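PDB 2JJX: uridylate kinase from Bacillus anthracis, which catalyses the ATP-dependent phosphorylation of UMP to UDP in pyrimidine biosynthesis and carries an allosteric nucleotide-binding site. Local coordinates for residues Y121-A126 / I158-D163; K13-K18 / I52-V57; T149-V154 / D206-L211. All blocks are in the same frame, centred on the assembly; numbering follows the deposited sequence.

Contact 1: Y121-A126 / I158-D163. With ATP (adenosine-5'-triphosphate), chain F; ATP (adenosine-5'-triphosphate), chain D.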
loop_
_atom_site.group_PDB
_atom_site.type_symbol
_atom_site.label_atom_id
_atom_site.label_comp_id
_atom_site.label_asym_id
_atom_site.label_seq_id
_atom_site.Cartn_x
_atom_site.Cartn_y
_atom_site.Cartn_z
ATOM N N TYR A 121 4.991 -6.188 -9.504
ATOM C CA TYR A 121 4.931 -7.452 -10.214
ATOM C C TYR A 121 3.644 -8.180 -9.955
ATOM O O TYR A 121 3.350 -8.532 -8.820
ATOM C CB TYR A 121 6.020 -8.386 -9.748
ATOM C CG TYR A 121 5.767 -9.803 -10.210
ATOM C CD1 TYR A 121 5.923 -10.144 -11.541
ATOM C CD2 TYR A 121 5.392 -10.806 -9.314
ATOM C CE1 TYR A 121 5.797 -11.451 -11.968
ATOM C CE2 TYR A 121 5.230 -12.130 -9.733
ATOM C CZ TYR A 121 5.463 -12.447 -11.064
ATOM O OH TYR A 121 5.289 -13.734 -11.550
ATOM N N ILE A 122 2.956 -8.530 -11.032
ATOM C CA ILE A 122 1.751 -9.349 -10.949
ATOM C C ILE A 122 1.807 -10.383 -12.059
ATOM O O ILE A 122 2.007 -10.078 -13.240
ATOM C CB ILE A 122 0.478 -8.536 -11.004
ATOM C CG1 ILE A 122 0.307 -7.727 -9.722
ATOM C CG2 ILE A 122 -0.707 -9.448 -11.256
ATOM C CD1 ILE A 122 -0.440 -6.429 -9.936
ATOM N N ARG A 123 1.675 -11.626 -11.648
ATOM C CA ARG A 123 1.879 -12.758 -12.514
ATOM C C ARG A 123 1.142 -12.691 -13.829
ATOM O O ARG A 123 1.753 -12.585 -14.894
ATOM C CB ARG A 123 1.516 -14.007 -11.738
ATOM C CG ARG A 123 1.167 -15.151 -12.599
ATOM C CD ARG A 123 2.237 -16.199 -12.559
ATOM N NE ARG A 123 1.866 -17.328 -13.400
ATOM C CZ ARG A 123 0.650 -17.860 -13.434
ATOM N NH1 ARG A 123 -0.311 -17.403 -12.646
ATOM N NH2 ARG A 123 0.407 -18.885 -14.233
ATOM N N LEU A 124 -0.175 -12.800 -13.749
ATOM C CA LEU A 124 -1.004 -12.801 -14.945
ATOM C C LEU A 124 -0.808 -11.582 -15.828
ATOM O O LEU A 124 -1.000 -11.660 -17.045
ATOM C CB LEU A 124 -2.467 -13.013 -14.585
ATOM C CG LEU A 124 -2.547 -14.093 -13.503
ATOM C CD1 LEU A 124 -2.412 -13.518 -12.079
ATOM C CD2 LEU A 124 -3.762 -14.999 -13.656
ATOM N N ARG A 125 -0.354 -10.481 -15.232
ATOM C CA ARG A 125 -0.020 -9.277 -15.999
ATOM C C ARG A 125 1.274 -9.535 -16.767
ATOM O O ARG A 125 1.452 -9.086 -17.908
ATOM C CB ARG A 125 0.212 -8.080 -15.068
ATOM C CG ARG A 125 -0.665 -6.882 -15.347
ATOM C CD ARG A 125 -0.150 -5.595 -14.733
ATOM N NE ARG A 125 -0.091 -4.490 -15.693
ATOM C CZ ARG A 125 -0.976 -4.266 -16.667
ATOM N NH1 ARG A 125 -2.011 -5.080 -16.866
ATOM N NH2 ARG A 125 -0.822 -3.215 -17.461
ATOM N N ALA A 126 2.190 -10.241 -16.120
ATOM C CA ALA A 126 3.487 -10.480 -16.710
ATOM C C ALA A 126 3.318 -11.419 -17.865
ATOM O O ALA A 126 3.914 -11.231 -18.915
ATOM C CB ALA A 126 4.405 -11.105 -15.653
ATOM N N ILE A 158 9.280 -20.655 -14.484
ATOM C CA ILE A 158 8.149 -21.576 -14.339
ATOM C C ILE A 158 6.827 -20.804 -14.281
ATOM O O ILE A 158 5.894 -21.075 -15.030
ATOM C CB ILE A 158 8.317 -22.562 -13.169
ATOM C CG1 ILE A 158 9.589 -23.407 -13.293
ATOM C CG2 ILE A 158 7.100 -23.446 -12.996
ATOM C CD1 ILE A 158 10.037 -23.974 -11.973
ATOM N N GLU A 159 6.768 -19.788 -13.429
ATOM C CA GLU A 159 5.558 -18.966 -13.294
ATOM C C GLU A 159 5.112 -18.427 -14.663
ATOM O O GLU A 159 3.929 -18.184 -14.909
ATOM C CB GLU A 159 5.855 -17.768 -12.380
ATOM C CG GLU A 159 5.534 -17.964 -10.908
ATOM C CD GLU A 159 5.911 -16.737 -10.070
ATOM O OE1 GLU A 159 7.096 -16.339 -10.091
ATOM O OE2 GLU A 159 5.043 -16.164 -9.374
ATOM N N MET A 160 6.081 -18.163 -15.528
ATOM C CA MET A 160 5.794 -17.519 -16.788
ATOM C C MET A 160 5.554 -18.534 -17.908
ATOM O O MET A 160 5.201 -18.163 -19.026
ATOM C CB MET A 160 6.922 -16.530 -17.116
ATOM C CG MET A 160 6.462 -15.271 -17.818
ATOM S SD MET A 160 5.744 -14.029 -16.769
ATOM C CE MET A 160 4.883 -14.920 -15.591
ATOM N N ASN A 161 5.651 -19.814 -17.561
ATOM C CA ASN A 161 5.374 -20.914 -18.486
ATOM C C ASN A 161 6.459 -20.854 -19.532
ATOM O O ASN A 161 6.186 -20.934 -20.727
ATOM C CB ASN A 161 4.044 -20.743 -19.213
ATOM C CG ASN A 161 2.835 -20.922 -18.314
ATOM O OD1 ASN A 161 2.955 -21.100 -17.105
ATOM N ND2 ASN A 161 1.652 -20.781 -18.900
ATOM N N SER A 162 7.677 -20.587 -19.082
ATOM C CA SER A 162 8.800 -20.510 -20.000
ATOM C C SER A 162 9.167 -21.885 -20.550
ATOM O O SER A 162 8.830 -22.900 -19.961
ATOM C CB SER A 162 9.978 -19.822 -19.323
ATOM O OG SER A 162 9.594 -18.488 -19.032
ATOM N N ASP A 163 9.772 -21.913 -21.730
ATOM C CA ASP A 163 10.148 -23.170 -22.364
ATOM C C ASP A 163 11.555 -23.599 -21.923
ATOM O O ASP A 163 11.940 -24.767 -22.052
ATOM C CB ASP A 163 10.165 -22.977 -23.878
ATOM C CG ASP A 163 8.785 -23.097 -24.503
ATOM O OD1 ASP A 163 7.872 -23.648 -23.853
ATOM O OD2 ASP A 163 8.626 -22.701 -25.676
HETATM P PG ATP F . -7.901 -7.642 -21.470
HETATM O O1G ATP F . -9.111 -8.127 -22.250
HETATM O O2G ATP F . -6.748 -7.392 -22.437
HETATM O O3G ATP F . -7.534 -8.732 -20.472
HETATM P PB ATP F . -7.389 -5.106 -20.187
HETATM O O1B ATP F . -8.265 -3.850 -19.926
HETATM O O2B ATP F . -6.205 -4.743 -21.116
HETATM O O3B ATP F . -8.284 -6.291 -20.746
HETATM P PA ATP F . -6.389 -4.764 -17.616
HETATM O O1A ATP F . -7.701 -4.867 -16.827
HETATM O O2A ATP F . -6.053 -3.294 -17.971
HETATM O O3A ATP F . -6.735 -5.609 -18.871
HETATM O "O5'" ATP F . -5.175 -5.523 -16.852
HETATM C "C5'" ATP F . -4.845 -6.814 -17.393
HETATM C "C4'" ATP F . -4.583 -7.933 -16.368
HETATM O "O4'" ATP F . -4.409 -7.522 -14.989
HETATM C "C3'" ATP F . -5.544 -9.120 -16.406
HETATM O "O3'" ATP F . -4.858 -10.356 -16.539
HETATM C "C2'" ATP F . -6.303 -9.065 -15.085
HETATM O "O2'" ATP F . -6.422 -10.427 -14.619
HETATM C "C1'" ATP F . -5.482 -8.104 -14.189
HETATM N N9 ATP F . -5.109 -8.512 -12.822
HETATM C C8 ATP F . -4.980 -9.789 -12.340
HETATM N N7 ATP F . -4.646 -9.843 -11.062
HETATM C C5 ATP F . -4.551 -8.526 -10.670
HETATM C C6 ATP F . -4.231 -7.925 -9.438
HETATM N N6 ATP F . -3.932 -8.634 -8.308
HETATM N N1 ATP F . -4.210 -6.580 -9.344
HETATM C C2 ATP F . -4.498 -5.872 -10.452
HETATM N N3 ATP F . -4.819 -6.337 -11.679
HETATM C C4 ATP F . -4.831 -7.683 -11.738
HETATM P PG ATP D . -0.400 0.100 -23.993
HETATM O O1G ATP D . -0.051 -0.982 -25.008
HETATM O O2G ATP D . -0.066 1.409 -24.679
HETATM O O3G ATP D . 0.451 -0.079 -22.743
HETATM P PB ATP D . -2.749 0.086 -22.227
HETATM O O1B ATP D . -3.620 -1.199 -22.128
HETATM O O2B ATP D . -3.709 1.311 -22.218
HETATM O O3B ATP D . -1.956 0.102 -23.617
HETATM P PA ATP D . -1.104 -0.671 -19.876
HETATM O O1A ATP D . 0.235 -1.267 -20.387
HETATM O O2A ATP D . -2.029 -1.836 -19.445
HETATM O O3A ATP D . -1.736 0.239 -21.010
HETATM O "O5'" ATP D . -0.838 0.266 -18.568
HETATM C "C5'" ATP D . -0.652 1.676 -18.759
HETATM C "C4'" ATP D . 0.674 2.072 -18.110
HETATM O "O4'" ATP D . 0.718 1.672 -16.709
HETATM C "C3'" ATP D . 1.935 1.546 -18.804
HETATM O "O3'" ATP D . 2.451 2.453 -19.781
HETATM C "C2'" ATP D . 2.932 1.333 -17.662
HETATM O "O2'" ATP D . 3.704 2.547 -17.554
HETATM C "C1'" ATP D . 2.036 1.081 -16.434
HETATM N N9 ATP D . 2.649 1.330 -15.117
HETATM C C8 ATP D . 3.883 1.896 -14.878
HETATM N N7 ATP D . 4.190 1.967 -13.602
HETATM C C5 ATP D . 3.092 1.414 -12.979
HETATM C C6 ATP D . 2.825 1.219 -11.622
HETATM N N6 ATP D . 3.740 1.591 -10.668
HETATM N N1 ATP D . 1.637 0.649 -11.270
HETATM C C2 ATP D . 0.754 0.300 -12.237
HETATM N N3 ATP D . 0.919 0.437 -13.574
HETATM C C4 ATP D . 2.114 1.008 -13.881
#
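Arg123 bypasses the carboxylate of Glu159 and bonds the backbone carbonyl of that residue instead: Arg123 NE donates to Glu159 O at 2.7 Å, with an N-H...O angle of 170°. The acceptor lies in the plane of the guanidinium, and the donor reaches the carbonyl from one side, tilted 23° from its plane. The charged ends stay apart, Arg123 NE being 5.3 Å from Glu159 OE2, and each has another partner: Arg123 NH2 pairs with Asp75 of the second subunit, and Glu159 OE1 with Arg156. Tyr121 adds a weak hydrogen bond, OH to Glu159 OE2 at 3.3 Å, the oxygen standing at the ring edge. Arg156 also makes a cation-pi contact with Tyr121.

The join lies in the amino acid kinase fold, between the start of helix 123-131, with Ile122 at the N-cap position, and the end of helix 150-160, where Asn161 turns to positive phi in a Schellman motif. Glu159 O therefore belongs to the last turn of its helix, where a side-chain donor can take the carbonyl. Beside the polar pair, Met160 is bent at chi2 (80°), which carries SD to within 3.4 Å of Ala126 CB, while Met160 CE lies 4.0 Å from Arg123 O.

In the same first turn, the CB of Arg125 turns away from helix 150-160, and its guanidinium reaches the nucleotides. Arg125 NH2 donates to O2A of the chain D ATP at 2.7 Å, and Ile122 CD1 lies 3.8 Å from N1 of the chain F ATP, an arrangement consistent with the allosteric nucleotide site.

Contact 2: K13-K18 / I52-V57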
loop_
_atom_site.group_PDB
_atom_site.type_symbol
_atom_site.label_atom_id
_atom_site.label_comp_id
_atom_site.label_asym_id
_atom_site.label_seq_id
_atom_site.Cartn_x
_atom_site.Cartn_y
_atom_site.Cartn_z
ATOM N N LYS A 13 9.522 -21.027 -27.759
ATOM C CA LYS A 13 8.697 -19.854 -28.006
ATOM C C LYS A 13 8.868 -18.823 -26.885
ATOM O O LYS A 13 8.800 -17.623 -27.154
ATOM C CB LYS A 13 7.217 -20.223 -28.124
ATOM C CG LYS A 13 6.911 -21.417 -29.002
ATOM C CD LYS A 13 5.494 -21.337 -29.541
ATOM C CE LYS A 13 5.476 -20.969 -31.015
ATOM N NZ LYS A 13 4.189 -21.381 -31.641
ATOM N N ARG A 14 9.023 -19.293 -25.640
ATOM C CA ARG A 14 9.151 -18.437 -24.450
ATOM C C ARG A 14 10.401 -18.785 -23.673
ATOM O O ARG A 14 10.679 -19.944 -23.396
ATOM C CB ARG A 14 7.955 -18.616 -23.516
ATOM C CG ARG A 14 7.128 -17.366 -23.296
ATOM C CD ARG A 14 7.063 -16.997 -21.837
ATOM N NE ARG A 14 5.732 -17.151 -21.246
ATOM C CZ ARG A 14 4.581 -16.863 -21.849
ATOM N NH1 ARG A 14 4.548 -16.447 -23.104
ATOM N NH2 ARG A 14 3.443 -17.027 -21.193
ATOM N N VAL A 15 11.093 -17.761 -23.203
ATOM C CA VAL A 15 12.395 -17.960 -22.580
ATOM C C VAL A 15 12.735 -16.962 -21.456
ATOM O O VAL A 15 12.400 -15.797 -21.525
ATOM C CB VAL A 15 13.424 -17.892 -23.713
ATOM C CG1 VAL A 15 14.349 -16.702 -23.557
ATOM C CG2 VAL A 15 14.138 -19.224 -23.889
ATOM N N LEU A 16 13.440 -17.416 -20.431
ATOM C CA LEU A 16 13.866 -16.541 -19.335
ATOM C C LEU A 16 15.364 -16.443 -19.404
ATOM O O LEU A 16 16.050 -17.454 -19.352
ATOM C CB LEU A 16 13.510 -17.135 -17.961
ATOM C CG LEU A 16 13.788 -16.400 -16.636
ATOM C CD1 LEU A 16 15.250 -16.062 -16.396
ATOM C CD2 LEU A 16 12.882 -15.195 -16.423
ATOM N N ILE A 17 15.871 -15.222 -19.488
ATOM C CA ILE A 17 17.305 -15.033 -19.502
ATOM C C ILE A 17 17.837 -14.594 -18.144
ATOM O O ILE A 17 17.431 -13.577 -17.609
ATOM C CB ILE A 17 17.752 -14.085 -20.567
ATOM C CG1 ILE A 17 17.340 -14.606 -21.940
ATOM C CG2 ILE A 17 19.246 -13.908 -20.463
ATOM C CD1 ILE A 17 17.331 -13.517 -23.029
ATOM N N LYS A 18 18.762 -15.368 -17.589
ATOM C CA LYS A 18 19.351 -15.001 -16.320
ATOM C C LYS A 18 20.736 -14.442 -16.596
ATOM O O LYS A 18 21.583 -15.102 -17.217
ATOM C CB LYS A 18 19.396 -16.193 -15.356
ATOM C CG LYS A 18 20.663 -16.284 -14.532
ATOM C CD LYS A 18 20.394 -15.878 -13.103
ATOM C CE LYS A 18 21.504 -16.409 -12.199
ATOM N NZ LYS A 18 22.808 -15.668 -12.345
ATOM N N ILE A 52 10.603 -14.692 -30.351
ATOM C CA ILE A 52 10.633 -15.510 -29.153
ATOM C C ILE A 52 10.315 -14.536 -28.031
ATOM O O ILE A 52 10.777 -13.391 -28.063
ATOM C CB ILE A 52 12.036 -16.093 -28.952
ATOM C CG1 ILE A 52 12.311 -17.126 -30.042
ATOM C CG2 ILE A 52 12.156 -16.714 -27.565
ATOM C CD1 ILE A 52 13.650 -17.771 -29.919
ATOM N N GLU A 53 9.487 -14.956 -27.081
ATOM C CA GLU A 53 9.169 -14.082 -25.958
ATOM C C GLU A 53 10.173 -14.152 -24.814
ATOM O O GLU A 53 10.575 -15.229 -24.389
ATOM C CB GLU A 53 7.741 -14.263 -25.486
ATOM C CG GLU A 53 6.831 -14.661 -26.581
ATOM C CD GLU A 53 5.635 -15.413 -26.053
ATOM O OE1 GLU A 53 5.591 -15.632 -24.835
ATOM O OE2 GLU A 53 4.748 -15.802 -26.838
ATOM N N VAL A 54 10.680 -12.984 -24.438
ATOM C CA VAL A 54 11.747 -12.861 -23.462
ATOM C C VAL A 54 11.371 -12.238 -22.125
ATOM O O VAL A 54 10.728 -11.199 -22.091
ATOM C CB VAL A 54 12.898 -12.037 -24.109
ATOM C CG1 VAL A 54 13.905 -11.642 -23.061
ATOM C CG2 VAL A 54 13.570 -12.816 -25.212
ATOM N N SER A 55 11.869 -12.833 -21.041
ATOM C CA SER A 55 11.807 -12.279 -19.687
ATOM C C SER A 55 13.262 -12.210 -19.276
ATOM O O SER A 55 14.042 -13.038 -19.723
ATOM C CB SER A 55 11.112 -13.242 -18.718
ATOM O OG SER A 55 10.038 -13.912 -19.343
ATOM N N ILE A 56 13.640 -11.251 -18.436
ATOM C CA ILE A 56 15.035 -11.143 -18.011
ATOM C C ILE A 56 15.144 -10.971 -16.509
ATOM O O ILE A 56 14.361 -10.233 -15.913
ATOM C CB ILE A 56 15.755 -10.017 -18.777
ATOM C CG1 ILE A 56 15.484 -10.123 -20.279
ATOM C CG2 ILE A 56 17.231 -9.915 -18.414
ATOM C CD1 ILE A 56 16.289 -9.170 -21.118
ATOM N N VAL A 57 16.092 -11.675 -15.898
ATOM C CA VAL A 57 16.370 -11.539 -14.468
ATOM C C VAL A 57 17.849 -11.166 -14.287
ATOM O O VAL A 57 18.739 -11.853 -14.777
ATOM C CB VAL A 57 15.949 -12.790 -13.685
ATOM C CG1 VAL A 57 16.441 -12.728 -12.265
ATOM C CG2 VAL A 57 14.443 -12.935 -13.695
#
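Glu53 O accepts Val15 N-H at 2.8 Å, nearly along the C=O axis, and also has a CA-H...O contact from Arg14, CA to O 3.5 Å. The pattern repeats with the strands exchanging roles. Glu53 N donates to Lys13 O at 2.8 Å, Ser55 N to Val15 O at 3.0 Å, Ile17 N to Ser55 O and Val57 N to Ile17 O, the last two at 2.9 Å. Five bonds with this stagger, and bridges pairing Arg14 with Glu53 through to Lys18 with Val57, establish a parallel pair; the strand directions differ by 22°.

Strands 14-19 and 53-58 flank helix 34-48 in sequence, forming a beta-alpha-beta unit at the middle of the mixed sheet of the amino acid kinase fold. On the wholly aliphatic face of Val15, Ile17, Val54 and Ile56, Ile17 CD1 meets Val54 CG1 at 3.9 Å, and Ile47 of helix 34-48 packs on both residues. The other face, mixed in character, turns to helix 150-160. There Leu16 has CG anti to the backbone N (chi1 -177°), and from it CD2 lies 3.5 Å from Ser55 CB and touches Val57 CG2; Ser153 touches both Leu16 and Val57. Arg14 and Glu53 form a salt bridge on this face, but the modelled spacing is too short to trust in detail.

The five bonds thus pair the peptide groups that the two strands turn to each other, while Leu16 and Lys18 bond strand 164-169. The mixed face carries charge at both ends, Lys18 at one and Arg14 at the other, with Arg14 also held by Asp131 and Met160 O.

Contact 3: T149-V154 / D206-L211; sequences TDYPSV and DQAALL
A single polar bond spans the two helix starts: Asp206 N donates to Asp150 OD2 at 3.0 Å, with an N-H...O angle of 168°, and Asp150 OD2 accepts with its anti lone pair. Asp206 stands at the N-cap position of helix 207-216, but its own carboxylate makes no capping bond, and it is a carboxylate from the other helix that takes the amide of this residue.

The apolar contacts centre on the methyl group of Ala209. It lies 3.6 Å from Tyr151 CA and 3.8 Å from Asp150 CB, so the small residue lets the backbones approach until Tyr151 CA and Ala209 CA are 4.2 Å apart. Val154 CG1 reaches the same methyl, though its modelled placement is doubtful because it crowds a carbonyl of its own helix. Tyr151 has CG anti to the backbone N (chi1 -177°), and its ring turns an edge to the backbone of the second helix at Ala208 and Ala209. Ring atom CD1 comes 3.6 Å from Ala208 O and 3.9 Å from Ala208 CB, with Ala209 N also near the ring plane; this is edge packing on a helix backbone, not a stack. Leu212 continues the surface met by Tyr151 and Val154.

The axes of the short helical segments pass 8.2 Å apart at 19°, so helices 150-160 and 207-216 run nearly side by side in the same direction across the amino acid kinase fold. Farther out, Gln207 and Leu211 pack on Leu211 and Gln207 of the second subunit.

Electrostatically, Asp150 OD2 and Asp206 OD2 are 4.7 Å apart. Their mutual repulsion is probably eased by the amide bond, by the two adjoining helix N-termini and, weakly, by Lys18, a long ion-pair partner of Asp150 OD1.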
loop_
_atom_site.group_PDB
_atom_site.type_symbol
_atom_site.label_atom_id
_atom_site.label_comp_id
_atom_site.label_asym_id
_atom_site.label_seq_id
_atom_site.Cartn_x
_atom_site.Cartn_y
_atom_site.Cartn_z
ATOM N N THR A 149 20.361 -15.011 -7.191
ATOM C CA THR A 149 19.651 -14.701 -8.424
ATOM C C THR A 149 19.121 -15.966 -9.115
ATOM O O THR A 149 18.123 -15.916 -9.821
ATOM C CB THR A 149 20.616 -13.968 -9.382
ATOM O OG1 THR A 149 21.269 -12.893 -8.695
ATOM C CG2 THR A 149 19.897 -13.427 -10.594
ATOM N N ASP A 150 19.853 -17.072 -9.008
ATOM C CA ASP A 150 19.516 -18.313 -9.705
ATOM C C ASP A 150 18.099 -18.743 -9.422
ATOM O O ASP A 150 17.337 -18.994 -10.345
ATOM C CB ASP A 150 20.439 -19.462 -9.287
ATOM C CG ASP A 150 21.917 -19.117 -9.424
ATOM O OD1 ASP A 150 22.263 -18.031 -9.937
ATOM O OD2 ASP A 150 22.752 -19.948 -9.011
ATOM N N TYR A 151 17.786 -18.904 -8.139
ATOM C CA TYR A 151 16.505 -19.437 -7.686
ATOM C C TYR A 151 15.278 -18.682 -8.155
ATOM O O TYR A 151 14.345 -19.291 -8.683
ATOM C CB TYR A 151 16.479 -19.602 -6.160
ATOM C CG TYR A 151 15.197 -20.227 -5.661
ATOM C CD1 TYR A 151 15.003 -21.607 -5.730
ATOM C CD2 TYR A 151 14.116 -19.438 -5.311
ATOM C CE1 TYR A 151 13.782 -22.184 -5.424
ATOM C CE2 TYR A 151 12.890 -19.999 -4.992
ATOM C CZ TYR A 151 12.732 -21.377 -5.025
ATOM O OH TYR A 151 11.527 -21.950 -4.657
ATOM N N PRO A 152 15.205 -17.370 -7.848
ATOM C CA PRO A 152 14.056 -16.576 -8.280
ATOM C C PRO A 152 13.856 -16.562 -9.776
ATOM O O PRO A 152 12.800 -16.171 -10.277
ATOM C CB PRO A 152 14.463 -15.157 -7.866
ATOM C CG PRO A 152 15.517 -15.316 -6.818
ATOM C CD PRO A 152 15.780 -16.786 -6.624
ATOM N N SER A 153 14.962 -16.720 -10.481
ATOM C CA SER A 153 14.927 -16.600 -11.919
ATOM C C SER A 153 14.311 -17.871 -12.455
ATOM O O SER A 153 13.505 -17.814 -13.373
ATOM C CB SER A 153 16.319 -16.309 -12.490
ATOM O OG SER A 153 17.099 -17.486 -12.434
ATOM N N VAL A 154 14.569 -19.004 -11.811
ATOM C CA VAL A 154 13.906 -20.225 -12.262
ATOM C C VAL A 154 12.450 -20.229 -11.843
ATOM O O VAL A 154 11.561 -20.703 -12.571
ATOM C CB VAL A 154 14.632 -21.547 -11.985
ATOM C CG1 VAL A 154 15.922 -21.363 -11.226
ATOM C CG2 VAL A 154 13.724 -22.516 -11.304
ATOM N N ASP A 206 22.640 -22.711 -7.926
ATOM C CA ASP A 206 22.029 -23.121 -6.664
ATOM C C ASP A 206 21.442 -24.524 -6.748
ATOM O O ASP A 206 20.760 -24.854 -7.711
ATOM C CB ASP A 206 20.866 -22.180 -6.359
ATOM C CG ASP A 206 21.094 -21.360 -5.130
ATOM O OD1 ASP A 206 21.986 -21.725 -4.344
ATOM O OD2 ASP A 206 20.367 -20.362 -4.934
ATOM N N GLN A 207 21.635 -25.320 -5.704
ATOM C CA GLN A 207 20.952 -26.592 -5.617
ATOM C C GLN A 207 19.444 -26.308 -5.653
ATOM O O GLN A 207 18.696 -26.918 -6.425
ATOM C CB GLN A 207 21.347 -27.321 -4.322
ATOM C CG GLN A 207 22.778 -27.850 -4.358
ATOM C CD GLN A 207 23.175 -28.722 -3.162
ATOM O OE1 GLN A 207 22.406 -29.573 -2.694
ATOM N NE2 GLN A 207 24.441 -28.616 -2.772
ATOM N N ALA A 208 19.003 -25.360 -4.824
ATOM C CA ALA A 208 17.572 -25.053 -4.724
ATOM C C ALA A 208 16.954 -24.680 -6.073
ATOM O O ALA A 208 15.802 -25.022 -6.363
ATOM C CB ALA A 208 17.310 -23.972 -3.711
ATOM N N ALA A 209 17.731 -23.982 -6.896
ATOM C CA ALA A 209 17.240 -23.540 -8.188
ATOM C C ALA A 209 17.180 -24.728 -9.145
ATOM O O ALA A 209 16.224 -24.912 -9.880
ATOM C CB ALA A 209 18.114 -22.438 -8.727
ATOM N N LEU A 210 18.174 -25.590 -9.008
ATOM C CA LEU A 210 18.338 -26.823 -9.761
ATOM C C LEU A 210 17.194 -27.793 -9.495
ATOM O O LEU A 210 16.676 -28.431 -10.404
ATOM C CB LEU A 210 19.607 -27.484 -9.233
ATOM C CG LEU A 210 20.433 -28.280 -10.219
ATOM C CD1 LEU A 210 20.143 -29.767 -9.963
ATOM C CD2 LEU A 210 19.986 -27.809 -11.606
ATOM N N LEU A 211 16.879 -27.972 -8.218
ATOM C CA LEU A 211 15.841 -28.895 -7.783
ATOM C C LEU A 211 14.498 -28.445 -8.324
ATOM O O LEU A 211 13.704 -29.258 -8.769
ATOM C CB LEU A 211 15.787 -28.907 -6.251
ATOM C CG LEU A 211 16.555 -29.999 -5.479
ATOM C CD1 LEU A 211 17.850 -30.477 -6.163
ATOM C CD2 LEU A 211 16.801 -29.586 -4.032
#

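Overall arrangement
Contact 2 comes first along the chain and closes before the others open; contacts 1 and 3 then cross, their segments alternating. Contact 2 lies in the central sheet, its centre about 10 Å from that of contact 1 and about 16 Å from that of contact 3; the centres of contacts 1 and 3 are also about 16 Å apart. Contacts 1 and 2 touch directly, Met160 O and Asp163 N meeting Arg14. Contacts 1 and 3 both touch the second subunit, and contact 1 alone reaches ATP. Helix 150-160, packed on one face of the sheet through Ser153, thus runs from helix 207-216 in contact 3 to helix 123-131 in contact 1, which carries nucleotide-binding residues.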